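Local coordinates for protein cyclopenase asqI (Emericella nidulans, PDB 5YY3) that catalyses the conversion of 4'-methoxycyclopenin into 4'-methoxyviridicatin in aspoquinolone biosynthesis, with one zinc ion bound per subunit, at residues H144-T149 / T381-G386; K70-L75 / P114-D119; I254-E259 / P451-M456. All coordinates share one frame; numbering follows the deposited sequence.

In the fold
From the N terminus, contact 2 comes first: helix 114-127 comes back onto residues 70-75, closing a loop that holds helices 77-92 and 97-109. It is complete before contact 1 opens at 144-149, whose partner 381-386 arrives only after the zinc ligands His186, His190 and His218 have been passed. Contact 3 begins inside that span, at 254-259, and ends beyond it, at 451-456, so contacts 1 and 3 cross, and contact 3 ties the helical hemocyanin-type region to the Ig-like one. The three form a row: Ile382 pairs by backbone with Tyr72 and Gly74, joining contacts 2 and 1, while Phe147 packs on Met456, joining contacts 1 and 3.

Contact 1 of 3, residues H144-T149 / T381-G386; sequences HPFFST and TISNFG
Phe146 and Phe385 meet edge-to-face, the edge of Phe146 turned to the face of Phe385 with centroids 4.8 Å apart and planes at 60°. Phe146 CD2 stands over the centre of the Phe385 ring, 3.6 Å from Phe385 CG, and Phe146 CB adds a CH-pi contact on the same face. CG of Phe385 lies anti to its backbone N (chi1 180°), which carries it out from the 381-386 loop toward these partners. His144 completes the aromatic cluster obliquely: Phe385 CD2 lies over the centre of the imidazole, 3.8 Å from His144 CE1, while Pro145 CD covers the opposite imidazole face. Apolar contacts close the margins. Phe147 CE1 comes in the plane of the Phe385 ring, at its edge, 3.8 Å from Phe385 CZ, and Ser383 CB rests 3.9 Å from Phe146 CZ. The polar element is local: Phe146 N donates to His144 ND1 at 3.0 Å, nearly straight (171°) and close to the imidazole plane, a bond that would hold the imidazole in this rotation. The cluster joins two loops of the hemocyanin-type domain. His260 stacks on Phe146; Glu115 and Arg118 of helix 114-127 pack on His144 and Pro145, respectively; and the side chain of Phe385 is about 9 Å from that of the zinc ligand His186, on helix 180-193.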
ATOM      1  N   HIS A 144      13.542  27.232 -22.515  1.00 30.59           N
ATOM      2  CA  HIS A 144      14.758  26.439 -22.525  1.00 29.94           C
ATOM      3  C   HIS A 144      14.617  25.296 -23.524  1.00 32.47           C
ATOM      4  O   HIS A 144      13.535  24.713 -23.650  1.00 34.78           O
ATOM      5  CB  HIS A 144      15.049  25.911 -21.120  1.00 31.43           C
ATOM      6  CG  HIS A 144      16.393  25.271 -20.980  1.00 32.37           C
ATOM      7  ND1 HIS A 144      16.684  24.022 -21.490  1.00 28.99           N
ATOM      8  CD2 HIS A 144      17.531  25.710 -20.389  1.00 30.68           C
ATOM      9  CE1 HIS A 144      17.941  23.717 -21.216  1.00 34.47           C
ATOM     10  NE2 HIS A 144      18.480  24.726 -20.550  1.00 30.43           N
ATOM     11  N   PRO A 145      15.701  24.999 -24.264  1.00 32.01           N
ATOM     12  CA  PRO A 145      15.721  23.925 -25.268  1.00 32.37           C
ATOM     13  C   PRO A 145      15.143  22.588 -24.788  1.00 33.51           C
ATOM     14  O   PRO A 145      14.593  21.849 -25.604  1.00 34.51           O
ATOM     15  CB  PRO A 145      17.216  23.771 -25.581  1.00 33.04           C
ATOM     16  CG  PRO A 145      17.771  25.134 -25.386  1.00 35.74           C
ATOM     17  CD  PRO A 145      16.965  25.765 -24.261  1.00 33.29           C
ATOM     18  N   PHE A 146      15.271  22.279 -23.499  1.00 33.50           N
ATOM     19  CA  PHE A 146      14.801  20.992 -22.978  1.00 32.60           C
ATOM     20  C   PHE A 146      13.269  20.896 -22.980  1.00 31.40           C
ATOM     21  O   PHE A 146      12.710  19.802 -22.928  1.00 34.81           O
ATOM     22  CB  PHE A 146      15.325  20.744 -21.558  1.00 30.97           C
ATOM     23  CG  PHE A 146      16.796  20.426 -21.485  1.00 30.34           C
ATOM     24  CD1 PHE A 146      17.603  20.483 -22.605  1.00 30.74           C
ATOM     25  CD2 PHE A 146      17.368  20.058 -20.278  1.00 29.88           C
ATOM     26  CE1 PHE A 146      18.957  20.186 -22.523  1.00 30.64           C
ATOM     27  CE2 PHE A 146      18.709  19.763 -20.187  1.00 30.93           C
ATOM     28  CZ  PHE A 146      19.508  19.825 -21.313  1.00 32.45           C
ATOM     29  N   PHE A 147      12.603  22.044 -23.040  1.00 32.02           N
ATOM     30  CA  PHE A 147      11.147  22.099 -23.125  1.00 36.45           C
ATOM     31  C   PHE A 147      10.626  21.853 -24.535  1.00 37.77           C
ATOM     32  O   PHE A 147       9.472  22.149 -24.826  1.00 46.41           O
ATOM     33  CB  PHE A 147      10.631  23.452 -22.624  1.00 34.29           C
ATOM     34  CG  PHE A 147      10.440  23.515 -21.132  1.00 34.61           C
ATOM     35  CD1 PHE A 147      11.529  23.546 -20.280  1.00 31.51           C
ATOM     36  CD2 PHE A 147       9.175  23.532 -20.586  1.00 28.86           C
ATOM     37  CE1 PHE A 147      11.354  23.596 -18.911  1.00 28.50           C
ATOM     38  CE2 PHE A 147       8.997  23.595 -19.225  1.00 28.86           C
ATOM     39  CZ  PHE A 147      10.085  23.618 -18.386  1.00 28.66           C
ATOM     40  N   SER A 148      11.470  21.315 -25.410  1.00 44.67           N
ATOM     41  CA  SER A 148      11.053  20.966 -26.768  1.00 45.22           C
ATOM     42  C   SER A 148      11.576  19.590 -27.150  1.00 49.40           C
ATOM     43  O   SER A 148      12.573  19.121 -26.598  1.00 44.92           O
ATOM     44  CB  SER A 148      11.548  22.001 -27.773  1.00 46.02           C
ATOM     45  OG  SER A 148      11.106  23.294 -27.418  1.00 47.84           O
ATOM     46  N   THR A 149      10.896  18.949 -28.095  1.00 56.60           N
ATOM     47  CA  THR A 149      11.289  17.630 -28.583  1.00 57.78           C
ATOM     48  C   THR A 149      12.418  17.759 -29.614  1.00 66.36           C
ATOM     49  O   THR A 149      12.507  18.768 -30.315  1.00 69.65           O
ATOM     50  CB  THR A 149      10.080  16.885 -29.210  1.00 61.89           C
ATOM     51  OG1 THR A 149      10.301  15.470 -29.169  1.00 64.48           O
ATOM     52  CG2 THR A 149       9.847  17.326 -30.654  1.00 62.76           C
ATOM     53  N   THR A 381      27.427  17.639 -23.354  1.00 45.31           N
ATOM     54  CA  THR A 381      27.212  18.782 -22.486  1.00 38.16           C
ATOM     55  C   THR A 381      26.246  18.458 -21.346  1.00 38.16           C
ATOM     56  O   THR A 381      25.211  17.825 -21.556  1.00 44.45           O
ATOM     57  CB  THR A 381      26.690  19.978 -23.289  1.00 35.56           C
ATOM     58  OG1 THR A 381      27.795  20.611 -23.939  1.00 40.12           O
ATOM     59  CG2 THR A 381      26.003  20.988 -22.382  1.00 35.65           C
ATOM     60  N   ILE A 382      26.609  18.873 -20.134  1.00 41.86           N
ATOM     61  CA  ILE A 382      25.735  18.736 -18.970  1.00 36.06           C
ATOM     62  C   ILE A 382      25.231  20.078 -18.497  1.00 31.98           C
ATOM     63  O   ILE A 382      26.010  20.949 -18.126  1.00 34.31           O
ATOM     64  CB  ILE A 382      26.435  18.078 -17.791  1.00 35.17           C
ATOM     65  CG1 ILE A 382      26.958  16.700 -18.172  1.00 34.85           C
ATOM     66  CG2 ILE A 382      25.497  17.995 -16.601  1.00 33.96           C
ATOM     67  CD1 ILE A 382      27.892  16.156 -17.139  1.00 36.07           C
ATOM     68  N   SER A 383      23.915  20.212 -18.495  1.00 34.05           N
ATOM     69  CA  SER A 383      23.249  21.428 -18.094  1.00 26.71           C
ATOM     70  C   SER A 383      22.855  21.402 -16.628  1.00 31.02           C
ATOM     71  O   SER A 383      22.345  20.399 -16.126  1.00 35.22           O
ATOM     72  CB  SER A 383      22.011  21.642 -18.957  1.00 29.21           C
ATOM     73  OG  SER A 383      21.221  22.697 -18.442  1.00 37.21           O
ATOM     74  N   ASN A 384      23.109  22.505 -15.934  1.00 34.08           N
ATOM     75  CA  ASN A 384      22.500  22.708 -14.636  1.00 34.38           C
ATOM     76  C   ASN A 384      21.022  22.958 -14.861  1.00 38.12           C
ATOM     77  O   ASN A 384      20.591  24.099 -15.035  1.00 40.57           O
ATOM     78  CB  ASN A 384      23.122  23.879 -13.885  1.00 33.01           C
ATOM     79  CG  ASN A 384      22.491  24.088 -12.516  1.00 44.16           C
ATOM     80  OD1 ASN A 384      21.701  23.255 -12.050  1.00 47.45           O
ATOM     81  ND2 ASN A 384      22.840  25.203 -11.856  1.00 49.04           N
ATOM     82  N   PHE A 385      20.256  21.881 -14.862  1.00 32.60           N
ATOM     83  CA  PHE A 385      18.842  21.956 -15.164  1.00 31.53           C
ATOM     84  C   PHE A 385      18.103  20.957 -14.296  1.00 32.49           C
ATOM     85  O   PHE A 385      18.522  19.801 -14.174  1.00 29.45           O
ATOM     86  CB  PHE A 385      18.598  21.672 -16.649  1.00 32.82           C
ATOM     87  CG  PHE A 385      17.151  21.720 -17.066  1.00 27.84           C
ATOM     88  CD1 PHE A 385      16.305  20.635 -16.843  1.00 25.73           C
ATOM     89  CD2 PHE A 385      16.647  22.837 -17.712  1.00 22.87           C
ATOM     90  CE1 PHE A 385      14.976  20.669 -17.233  1.00 24.49           C
ATOM     91  CE2 PHE A 385      15.323  22.887 -18.116  1.00 28.61           C
ATOM     92  CZ  PHE A 385      14.479  21.797 -17.874  1.00 30.16           C
ATOM     93  N   GLY A 386      17.018  21.416 -13.686  1.00 27.65           N
ATOM     94  CA  GLY A 386      16.047  20.524 -13.079  1.00 26.13           C
ATOM     95  C   GLY A 386      16.465  19.881 -11.780  1.00 26.33           C
ATOM     96  O   GLY A 386      15.941  18.828 -11.421  1.00 26.26           O
TER

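Contact 2 of 3, residues K70-L75 / P114-D119; sequences KPYNGL and PELMRD
Tyr72 lies across the first turns of helix 114-127, a loop-on-helix packing in the helical part of this tyrosinase-family fold. The segment starts with Lys70, whose O accepts from Asn113 ND2 just ahead of the helix; Asn113 OD1 in turn accepts from Leu116 N. At Tyr72, CG is anti to the backbone N (chi1 175°), and the ring that follows is covered on both faces. Over one face sits Leu116, with CA above the ring centre and CB in a CH-pi contact 3.8 Å from the centroid, only 14° off the normal; Leu116 CD1 reaches Tyr72 CD1 at 3.7 Å. The opposite face receives Gly74 N, toward the rim. Glu115 CG touches the ring edge at Tyr72 CD2, 3.6 Å away, its side chain crossing the tyrosine at about a right angle. Tyr72 OH donates to the anti lone pair of Asp119 OD2 at 3.0 Å, with ring and carboxylate planes 63° apart. Around them, Met83 of helix 77-92 packs on Tyr72 and Asp119, and the side chain of Asp119 is about 7 Å from that of the zinc ligand His190. Asn73 turns away from the helix and makes an Asx turn, its OD1 accepting from Leu75 N at 2.9 Å. Gly74 finishes the contact through solvent: one water donates to Gly74 O and to Asp119 OD2, at 2.8 Å each, so that this carboxylate oxygen accepts from both the tyrosine hydroxyl and the water.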
ATOM      1  N   LYS A  70      32.691  22.697 -27.868  1.00 42.92           N
ATOM      2  CA  LYS A  70      33.479  22.237 -26.738  1.00 42.20           C
ATOM      3  C   LYS A  70      32.518  21.880 -25.613  1.00 47.48           C
ATOM      4  O   LYS A  70      31.577  22.626 -25.348  1.00 48.52           O
ATOM      5  CB  LYS A  70      34.470  23.324 -26.310  1.00 51.58           C
ATOM      6  CG  LYS A  70      35.206  23.057 -25.017  1.00 55.45           C
ATOM      7  CD  LYS A  70      36.250  24.127 -24.742  1.00 60.01           C
ATOM      8  CE  LYS A  70      37.114  24.395 -25.966  1.00 69.30           C
ATOM      9  NZ  LYS A  70      38.385  25.121 -25.627  1.00 74.02           N
ATOM     10  N   PRO A  71      32.714  20.722 -24.973  1.00 47.02           N
ATOM     11  CA  PRO A  71      31.734  20.279 -23.974  1.00 47.35           C
ATOM     12  C   PRO A  71      31.716  21.147 -22.712  1.00 46.46           C
ATOM     13  O   PRO A  71      32.746  21.692 -22.291  1.00 41.43           O
ATOM     14  CB  PRO A  71      32.181  18.849 -23.658  1.00 49.11           C
ATOM     15  CG  PRO A  71      33.651  18.847 -23.967  1.00 49.18           C
ATOM     16  CD  PRO A  71      33.793  19.743 -25.166  1.00 45.18           C
ATOM     17  N   TYR A  72      30.524  21.275 -22.132  1.00 39.13           N
ATOM     18  CA  TYR A  72      30.301  22.140 -20.976  1.00 38.04           C
ATOM     19  C   TYR A  72      29.617  21.364 -19.851  1.00 33.69           C
ATOM     20  O   TYR A  72      28.724  20.545 -20.103  1.00 37.05           O
ATOM     21  CB  TYR A  72      29.459  23.365 -21.387  1.00 38.49           C
ATOM     22  CG  TYR A  72      29.049  24.289 -20.245  1.00 34.37           C
ATOM     23  CD1 TYR A  72      29.982  25.072 -19.586  1.00 29.14           C
ATOM     24  CD2 TYR A  72      27.716  24.385 -19.849  1.00 35.15           C
ATOM     25  CE1 TYR A  72      29.607  25.919 -18.559  1.00 33.14           C
ATOM     26  CE2 TYR A  72      27.330  25.224 -18.830  1.00 32.55           C
ATOM     27  CZ  TYR A  72      28.274  25.990 -18.188  1.00 32.32           C
ATOM     28  OH  TYR A  72      27.882  26.820 -17.169  1.00 29.51           O
ATOM     29  N   ASN A  73      30.045  21.619 -18.616  1.00 34.00           N
ATOM     30  CA  ASN A  73      29.423  21.013 -17.444  1.00 33.11           C
ATOM     31  C   ASN A  73      28.948  22.096 -16.480  1.00 31.25           C
ATOM     32  O   ASN A  73      29.713  22.566 -15.629  1.00 28.71           O
ATOM     33  CB  ASN A  73      30.404  20.061 -16.754  1.00 34.16           C
ATOM     34  CG  ASN A  73      29.802  19.331 -15.552  1.00 34.38           C
ATOM     35  OD1 ASN A  73      28.729  19.677 -15.050  1.00 32.95           O
ATOM     36  ND2 ASN A  73      30.524  18.333 -15.063  1.00 26.45           N
ATOM     37  N   GLY A  74      27.672  22.470 -16.595  1.00 34.24           N
ATOM     38  CA  GLY A  74      27.095  23.513 -15.760  1.00 29.64           C
ATOM     39  C   GLY A  74      27.063  23.213 -14.266  1.00 29.19           C
ATOM     40  O   GLY A  74      26.608  24.042 -13.483  1.00 31.47           O
ATOM     41  N   LEU A  75      27.535  22.033 -13.871  1.00 29.63           N
ATOM     42  CA  LEU A  75      27.628  21.654 -12.461  1.00 29.66           C
ATOM     43  C   LEU A  75      29.082  21.452 -12.032  1.00 36.13           C
ATOM     44  O   LEU A  75      29.352  21.013 -10.911  1.00 38.06           O
ATOM     45  CB  LEU A  75      26.830  20.370 -12.185  1.00 30.38           C
ATOM     46  CG  LEU A  75      25.305  20.495 -12.096  1.00 33.23           C
ATOM     47  CD1 LEU A  75      24.673  19.166 -11.715  1.00 28.16           C
ATOM     48  CD2 LEU A  75      24.920  21.564 -11.089  1.00 28.34           C
ATOM     49  N   PRO A 114      26.621  26.872 -26.354  1.00 40.42           N
ATOM     50  CA  PRO A 114      25.368  27.611 -26.133  1.00 38.22           C
ATOM     51  C   PRO A 114      24.812  27.471 -24.715  1.00 36.15           C
ATOM     52  O   PRO A 114      24.180  28.400 -24.222  1.00 37.39           O
ATOM     53  CB  PRO A 114      24.396  26.980 -27.144  1.00 38.58           C
ATOM     54  CG  PRO A 114      25.239  26.293 -28.132  1.00 38.92           C
ATOM     55  CD  PRO A 114      26.464  25.841 -27.396  1.00 44.89           C
ATOM     56  N   GLU A 115      25.029  26.325 -24.080  1.00 34.49           N
ATOM     57  CA  GLU A 115      24.576  26.124 -22.710  1.00 32.20           C
ATOM     58  C   GLU A 115      25.398  27.008 -21.797  1.00 35.36           C
ATOM     59  O   GLU A 115      24.872  27.637 -20.872  1.00 33.13           O
ATOM     60  CB  GLU A 115      24.692  24.654 -22.293  1.00 34.60           C
ATOM     61  CG  GLU A 115      24.264  24.354 -20.856  1.00 35.26           C
ATOM     62  CD  GLU A 115      22.785  24.610 -20.600  1.00 33.11           C
ATOM     63  OE1 GLU A 115      21.952  24.315 -21.486  1.00 35.61           O
ATOM     64  OE2 GLU A 115      22.455  25.084 -19.496  1.00 33.83           O
ATOM     65  N   LEU A 116      26.698  27.060 -22.070  1.00 34.24           N
ATOM     66  CA  LEU A 116      27.580  27.964 -21.358  1.00 32.43           C
ATOM     67  C   LEU A 116      27.066  29.387 -21.544  1.00 29.93           C
ATOM     68  O   LEU A 116      26.949  30.143 -20.580  1.00 29.74           O
ATOM     69  CB  LEU A 116      29.024  27.824 -21.855  1.00 36.44           C
ATOM     70  CG  LEU A 116      30.139  28.553 -21.095  1.00 36.14           C
ATOM     71  CD1 LEU A 116      31.482  27.938 -21.440  1.00 35.88           C
ATOM     72  CD2 LEU A 116      30.156  30.071 -21.375  1.00 32.67           C
ATOM     73  N   MET A 117      26.756  29.742 -22.788  1.00 32.32           N
ATOM     74  CA  MET A 117      26.265  31.086 -23.090  1.00 32.03           C
ATOM     75  C   MET A 117      24.960  31.397 -22.360  1.00 34.17           C
ATOM     76  O   MET A 117      24.779  32.511 -21.870  1.00 32.98           O
ATOM     77  CB  MET A 117      26.067  31.270 -24.595  1.00 34.55           C
ATOM     78  CG  MET A 117      25.702  32.695 -24.977  1.00 32.36           C
ATOM     79  SD  MET A 117      26.916  33.870 -24.339  1.00 36.95           S
ATOM     80  CE  MET A 117      25.848  35.219 -23.926  1.00 45.82           C
ATOM     81  N   ARG A 118      24.055  30.419 -22.282  1.00 33.34           N
ATOM     82  CA  ARG A 118      22.771  30.637 -21.603  1.00 33.71           C
ATOM     83  C   ARG A 118      22.962  31.024 -20.155  1.00 31.45           C
ATOM     84  O   ARG A 118      22.322  31.954 -19.675  1.00 30.66           O
ATOM     85  CB  ARG A 118      21.879  29.397 -21.689  1.00 33.07           C
ATOM     86  CG  ARG A 118      20.941  29.459 -22.849  1.00 33.59           C
ATOM     87  CD  ARG A 118      20.088  28.224 -22.959  1.00 36.32           C
ATOM     88  NE  ARG A 118      20.345  27.573 -24.231  1.00 33.41           N
ATOM     89  CZ  ARG A 118      21.028  26.455 -24.321  1.00 32.94           C
ATOM     90  NH1 ARG A 118      21.467  25.891 -23.208  1.00 40.16           N
ATOM     91  NH2 ARG A 118      21.251  25.896 -25.494  1.00 42.07           N
ATOM     92  N   ASP A 119      23.864  30.326 -19.473  1.00 32.87           N
ATOM     93  CA  ASP A 119      24.196  30.648 -18.093  1.00 30.11           C
ATOM     94  C   ASP A 119      24.838  32.029 -17.993  1.00 32.73           C
ATOM     95  O   ASP A 119      24.508  32.817 -17.106  1.00 30.01           O
ATOM     96  CB  ASP A 119      25.126  29.591 -17.503  1.00 31.39           C
ATOM     97  CG  ASP A 119      24.371  28.405 -16.933  1.00 34.65           C
ATOM     98  OD1 ASP A 119      23.178  28.582 -16.598  1.00 37.30           O
ATOM     99  OD2 ASP A 119      24.968  27.304 -16.801  1.00 33.72           O
TER
HETATM  100  O   HOH W   1      25.096  26.274 -14.182  1.00 32.82           O

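Contact 3 of 3, residues I254-E259 / P451-M456; sequences ISSLIE and PAVNFM
At the junction of the hemocyanin-type helical domain with the Ig-like domain, Met456, from the turn between strands 443-449 and 461-475, presses its thioether on Ser256 and Leu257. Met456 SD is 3.4 Å from Ser256 CB and 3.7 Å from Leu257 CD2, so the sulfur touches both residues at once. Chi2 (-53°) bends the chain at SD, and a further bend at chi3 (144°) leaves Met456 CE 3.6 Å from Ser256 CB. Meanwhile Met456 CG meets Leu257 CD2 at 3.8 Å. Ile254 CD1 is modelled 2.9 Å from Met456 O, too short for a methyl against a carbonyl, and its exact place is doubtful. The turn holds a short 3-10 segment, 453-454, and Met456 N donates to Val453 O. A second subunit is also in reach: Asn454 OD1 and ND2 hydrogen-bond to Val157 N and Asn156 OD1, respectively, of that neighbouring chain. Among the polar groups at the contact, Met456 O accepts from Arg389 NH1, and Ser256 OG makes a weak hydrogen bond to Ala158 O of its own chain. With these polar atoms served by outside partners, the two segments are held to each other by non-directional apolar and sulfur packing.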
ATOM      1  N   ILE A 254      10.783  13.298 -16.029  1.00 33.20           N
ATOM      2  CA  ILE A 254       9.497  13.090 -16.712  1.00 36.78           C
ATOM      3  C   ILE A 254       9.729  12.936 -18.195  1.00 43.31           C
ATOM      4  O   ILE A 254      10.534  13.669 -18.787  1.00 43.12           O
ATOM      5  CB  ILE A 254       8.484  14.220 -16.549  1.00 38.04           C
ATOM      6  CG1 ILE A 254       8.744  15.032 -15.307  1.00 35.70           C
ATOM      7  CG2 ILE A 254       7.060  13.656 -16.550  1.00 38.60           C
ATOM      8  CD1 ILE A 254       7.685  16.026 -15.148  1.00 39.22           C
ATOM      9  N   SER A 255       8.985  12.004 -18.781  1.00 39.10           N
ATOM     10  CA  SER A 255       9.327  11.420 -20.070  1.00 42.82           C
ATOM     11  C   SER A 255       9.706  12.460 -21.128  1.00 39.47           C
ATOM     12  O   SER A 255      10.570  12.217 -21.957  1.00 45.07           O
ATOM     13  CB  SER A 255       8.162  10.572 -20.542  1.00 38.67           C
ATOM     14  OG  SER A 255       7.512  10.024 -19.403  1.00 34.83           O
ATOM     15  N   SER A 256       9.092  13.629 -21.077  1.00 33.15           N
ATOM     16  CA  SER A 256       9.386  14.656 -22.065  1.00 35.98           C
ATOM     17  C   SER A 256      10.851  15.125 -21.967  1.00 40.47           C
ATOM     18  O   SER A 256      11.447  15.514 -22.966  1.00 44.75           O
ATOM     19  CB  SER A 256       8.406  15.826 -21.900  1.00 40.00           C
ATOM     20  OG  SER A 256       7.079  15.358 -21.619  1.00 32.24           O
ATOM     21  N   LEU A 257      11.437  15.040 -20.772  1.00 36.24           N
ATOM     22  CA  LEU A 257      12.793  15.524 -20.509  1.00 33.09           C
ATOM     23  C   LEU A 257      13.856  14.455 -20.709  1.00 33.50           C
ATOM     24  O   LEU A 257      15.051  14.763 -20.730  1.00 30.96           O
ATOM     25  CB  LEU A 257      12.910  16.053 -19.074  1.00 33.39           C
ATOM     26  CG  LEU A 257      12.102  17.277 -18.644  1.00 28.52           C
ATOM     27  CD1 LEU A 257      12.295  17.521 -17.161  1.00 26.56           C
ATOM     28  CD2 LEU A 257      12.511  18.498 -19.434  1.00 30.46           C
ATOM     29  N   ILE A 258      13.430  13.198 -20.837  1.00 32.31           N
ATOM     30  CA  ILE A 258      14.370  12.081 -20.892  1.00 38.80           C
ATOM     31  C   ILE A 258      15.220  12.146 -22.168  1.00 35.17           C
ATOM     32  O   ILE A 258      16.317  11.586 -22.239  1.00 32.80           O
ATOM     33  CB  ILE A 258      13.637  10.721 -20.805  1.00 37.05           C
ATOM     34  CG1 ILE A 258      14.615   9.600 -20.453  1.00 34.19           C
ATOM     35  CG2 ILE A 258      12.935  10.398 -22.096  1.00 38.62           C
ATOM     36  CD1 ILE A 258      14.985   9.562 -19.003  1.00 32.04           C
ATOM     37  N   GLU A 259      14.707  12.858 -23.166  1.00 37.12           N
ATOM     38  CA  GLU A 259      15.419  13.071 -24.414  1.00 37.84           C
ATOM     39  C   GLU A 259      16.755  13.772 -24.207  1.00 37.55           C
ATOM     40  O   GLU A 259      17.740  13.450 -24.869  1.00 39.72           O
ATOM     41  CB  GLU A 259      14.564  13.897 -25.371  1.00 40.05           C
ATOM     42  CG  GLU A 259      13.631  13.085 -26.242  1.00 47.35           C
ATOM     43  CD  GLU A 259      12.934  13.947 -27.275  1.00 58.47           C
ATOM     44  OE1 GLU A 259      13.642  14.671 -28.017  1.00 60.32           O
ATOM     45  OE2 GLU A 259      11.684  13.901 -27.344  1.00 60.79           O
ATOM     46  N   PRO A 451      -1.777  18.403 -13.919  1.00 21.33           N
ATOM     47  CA  PRO A 451      -0.491  19.029 -14.241  1.00 23.90           C
ATOM     48  C   PRO A 451      -0.532  19.515 -15.672  1.00 24.50           C
ATOM     49  O   PRO A 451      -1.288  18.973 -16.490  1.00 29.01           O
ATOM     50  CB  PRO A 451       0.519  17.887 -14.077  1.00 23.35           C
ATOM     51  CG  PRO A 451      -0.299  16.641 -14.400  1.00 23.61           C
ATOM     52  CD  PRO A 451      -1.708  16.932 -13.885  1.00 22.05           C
ATOM     53  N   ALA A 452       0.258  20.534 -15.964  1.00 20.71           N
ATOM     54  CA  ALA A 452       0.447  20.981 -17.326  1.00 24.94           C
ATOM     55  C   ALA A 452       1.659  20.249 -17.919  1.00 27.04           C
ATOM     56  O   ALA A 452       2.805  20.634 -17.688  1.00 23.96           O
ATOM     57  CB  ALA A 452       0.629  22.489 -17.369  1.00 23.14           C
ATOM     58  N   VAL A 453       1.395  19.182 -18.673  1.00 30.71           N
ATOM     59  CA  VAL A 453       2.451  18.287 -19.167  1.00 23.73           C
ATOM     60  C   VAL A 453       3.417  18.988 -20.111  1.00 28.38           C
ATOM     61  O   VAL A 453       4.605  18.674 -20.131  1.00 28.67           O
ATOM     62  CB  VAL A 453       1.852  17.071 -19.884  1.00 28.45           C
ATOM     63  CG1 VAL A 453       2.941  16.129 -20.331  1.00 31.57           C
ATOM     64  CG2 VAL A 453       0.900  16.349 -18.968  1.00 30.47           C
ATOM     65  N   ASN A 454       2.907  19.936 -20.896  1.00 29.19           N
ATOM     66  CA  ASN A 454       3.755  20.732 -21.792  1.00 30.82           C
ATOM     67  C   ASN A 454       4.727  21.640 -21.022  1.00 28.42           C
ATOM     68  O   ASN A 454       5.749  22.042 -21.562  1.00 35.68           O
ATOM     69  CB  ASN A 454       2.895  21.579 -22.736  1.00 26.17           C
ATOM     70  CG  ASN A 454       1.898  22.454 -21.991  1.00 28.95           C
ATOM     71  OD1 ASN A 454       1.178  21.981 -21.112  1.00 29.04           O
ATOM     72  ND2 ASN A 454       1.870  23.741 -22.324  1.00 29.57           N
ATOM     73  N   PHE A 455       4.394  21.973 -19.772  1.00 26.72           N
ATOM     74  CA  PHE A 455       5.304  22.700 -18.886  1.00 23.86           C
ATOM     75  C   PHE A 455       6.107  21.759 -17.968  1.00 27.95           C
ATOM     76  O   PHE A 455       6.544  22.165 -16.881  1.00 25.72           O
ATOM     77  CB  PHE A 455       4.537  23.701 -18.021  1.00 31.30           C
ATOM     78  CG  PHE A 455       4.122  24.965 -18.740  1.00 31.78           C
ATOM     79  CD1 PHE A 455       2.968  25.002 -19.505  1.00 32.02           C
ATOM     80  CD2 PHE A 455       4.880  26.125 -18.627  1.00 29.34           C
ATOM     81  CE1 PHE A 455       2.577  26.178 -20.155  1.00 35.02           C
ATOM     82  CE2 PHE A 455       4.489  27.301 -19.272  1.00 34.93           C
ATOM     83  CZ  PHE A 455       3.336  27.320 -20.037  1.00 27.81           C
ATOM     84  N   MET A 456       6.280  20.508 -18.401  1.00 26.85           N
ATOM     85  CA  MET A 456       7.103  19.512 -17.694  1.00 27.21           C
ATOM     86  C   MET A 456       6.666  19.200 -16.260  1.00 25.14           C
ATOM     87  O   MET A 456       7.502  18.924 -15.408  1.00 25.45           O
ATOM     88  CB  MET A 456       8.571  19.952 -17.685  1.00 24.56           C
ATOM     89  CG  MET A 456       9.142  20.147 -19.094  1.00 32.55           C
ATOM     90  SD  MET A 456       8.889  18.685 -20.126  1.00 38.24           S
ATOM     91  CE  MET A 456       8.590  19.392 -21.749  1.00 37.70           C
TER